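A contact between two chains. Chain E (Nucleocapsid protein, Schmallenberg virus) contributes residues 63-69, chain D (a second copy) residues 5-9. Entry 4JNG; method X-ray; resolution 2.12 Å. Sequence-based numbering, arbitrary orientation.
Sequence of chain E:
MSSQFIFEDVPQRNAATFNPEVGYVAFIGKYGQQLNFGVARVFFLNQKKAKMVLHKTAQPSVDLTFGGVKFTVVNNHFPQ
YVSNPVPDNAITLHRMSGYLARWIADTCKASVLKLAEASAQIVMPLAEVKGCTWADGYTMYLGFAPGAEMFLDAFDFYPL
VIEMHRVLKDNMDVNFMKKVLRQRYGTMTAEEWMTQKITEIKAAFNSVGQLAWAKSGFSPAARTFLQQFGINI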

# COMPACT_ATOMS: atom_id res chain seq x y z
N ASP E 63 27.67 -0.90 10.89
CA ASP E 63 28.84 -1.61 10.39
C ASP E 63 28.40 -2.89 9.67
O ASP E 63 27.87 -3.81 10.30
CB ASP E 63 29.81 -1.93 11.53
CG ASP E 63 31.23 -1.51 11.22
OD1 ASP E 63 31.45 -0.31 10.96
OD2 ASP E 63 32.14 -2.36 11.25
N LEU E 64 28.62 -2.93 8.36
CA LEU E 64 28.24 -4.07 7.54
C LEU E 64 29.45 -4.88 7.10
O LEU E 64 30.50 -4.32 6.76
CB LEU E 64 27.45 -3.61 6.30
CG LEU E 64 26.05 -3.05 6.58
CD1 LEU E 64 25.44 -2.51 5.30
CD2 LEU E 64 25.15 -4.11 7.20
N THR E 65 29.29 -6.20 7.12
CA THR E 65 30.31 -7.12 6.65
C THR E 65 29.81 -7.76 5.36
O THR E 65 28.66 -8.18 5.30
CB THR E 65 30.58 -8.22 7.68
OG1 THR E 65 29.33 -8.76 8.15
CG2 THR E 65 31.36 -7.67 8.86
N PHE E 66 30.66 -7.80 4.34
CA PHE E 66 30.33 -8.42 3.06
C PHE E 66 31.44 -9.39 2.67
O PHE E 66 32.60 -8.99 2.60
CB PHE E 66 30.18 -7.37 1.96
CG PHE E 66 28.90 -6.59 2.02
CD1 PHE E 66 27.75 -7.08 1.41
CD2 PHE E 66 28.85 -5.37 2.67
CE1 PHE E 66 26.57 -6.36 1.46
CE2 PHE E 66 27.67 -4.65 2.72
CZ PHE E 66 26.53 -5.14 2.11
N GLY E 67 31.08 -10.65 2.42
CA GLY E 67 32.05 -11.66 2.02
C GLY E 67 33.21 -11.78 3.00
O GLY E 67 34.36 -11.96 2.59
N GLY E 68 32.90 -11.66 4.29
CA GLY E 68 33.91 -11.74 5.35
C GLY E 68 34.74 -10.48 5.55
O GLY E 68 35.69 -10.49 6.34
N VAL E 69 34.39 -9.41 4.85
CA VAL E 69 35.11 -8.14 4.95
C VAL E 69 34.20 -7.09 5.58
O VAL E 69 33.07 -6.90 5.14
CB VAL E 69 35.59 -7.66 3.56
CG1 VAL E 69 36.30 -6.31 3.66
CG2 VAL E 69 36.51 -8.69 2.94
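Chain D, residues 5-9: FIFED

Chain D lies on chain E as an extended but irregular segment running in roughly the same direction as the strand, and one residue, Phe D7, supplies most of chain D's share of the buried surface. It meets a short strand that ends at Phe E66 and passes into a type I' turn, closed by paired backbone hydrogen bonds between Phe E66 and Val E69. Gly E67 and Gly E68 take the positive phi angles that such a turn needs. Phe D7 has strand-like phi and psi, but a cis peptide bond follows it, before Glu D8.

The CA atoms of Phe D7 and Phe E66 are 4.7 Å apart, those of Asp D9 and Gly E67 5.6 Å. The Phe D7 side chain, an m rotamer with CB directed toward chain E, brings its ring alongside that of Phe E66. The planes are only 13° from parallel, yet with centroids 5.0 Å apart they barely overlap. Leu E64 CD2 reaches the ring edge, 4.0 Å from Phe D7 CE2.

Thr E65, the most covered residue of chain E, meets chain D with both backbone and side chain: OG1 lies 3.5 Å from Phe D7 O and 4.3 Å from Ile D6 CG1. Phe D7 O lies 3.4 Å from Phe E66 CA, a CA-H...O contact. The rule is one aromatic side chain set against Leu E64 and Phe E66, with backbone packed beside it and no clear hydrogen bond to fix the pairing.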

# COMPACT_ATOMS: atom_id res chain seq x y z
N PHE D 5 21.17 -8.64 8.14
CA PHE D 5 22.02 -7.98 9.18
C PHE D 5 23.52 -8.25 8.96
O PHE D 5 24.32 -7.32 8.87
CB PHE D 5 21.55 -8.32 10.61
CG PHE D 5 21.64 -9.79 10.98
CD1 PHE D 5 20.89 -10.76 10.31
CD2 PHE D 5 22.46 -10.21 12.03
CE1 PHE D 5 20.97 -12.10 10.66
CE2 PHE D 5 22.54 -11.55 12.38
CZ PHE D 5 21.79 -12.49 11.70
N ILE D 6 23.88 -9.53 8.86
CA ILE D 6 25.25 -9.95 8.56
C ILE D 6 25.28 -10.33 7.08
O ILE D 6 24.30 -10.85 6.56
CB ILE D 6 25.67 -11.15 9.45
CG1 ILE D 6 26.46 -10.65 10.67
CG2 ILE D 6 26.52 -12.16 8.70
CD1 ILE D 6 25.67 -9.82 11.66
N PHE D 7 26.39 -10.05 6.40
CA PHE D 7 26.54 -10.45 5.00
C PHE D 7 27.89 -11.09 4.69
O PHE D 7 28.92 -10.64 5.20
CB PHE D 7 26.34 -9.25 4.05
CG PHE D 7 24.98 -8.64 4.11
CD1 PHE D 7 23.96 -9.11 3.31
CD2 PHE D 7 24.72 -7.58 4.97
CE1 PHE D 7 22.70 -8.54 3.35
CE2 PHE D 7 23.46 -7.00 5.02
CZ PHE D 7 22.45 -7.49 4.21
N GLU D 8 27.91 -12.17 3.91
CA GLU D 8 26.81 -13.13 3.78
C GLU D 8 27.34 -14.35 3.04
O GLU D 8 27.60 -15.38 3.66
CB GLU D 8 25.58 -12.57 3.05
CG GLU D 8 24.30 -13.35 3.31
CD GLU D 8 23.09 -12.46 3.54
OE1 GLU D 8 22.20 -12.42 2.67
OE2 GLU D 8 23.05 -11.80 4.60
N ASP D 9 27.53 -14.19 1.73
CA ASP D 9 27.94 -15.24 0.79
C ASP D 9 26.93 -15.36 -0.32
O ASP D 9 25.82 -14.82 -0.25
CB ASP D 9 28.18 -16.62 1.44
CG ASP D 9 29.63 -16.85 1.84
OD1 ASP D 9 30.31 -15.87 2.23
OD2 ASP D 9 30.10 -18.00 1.75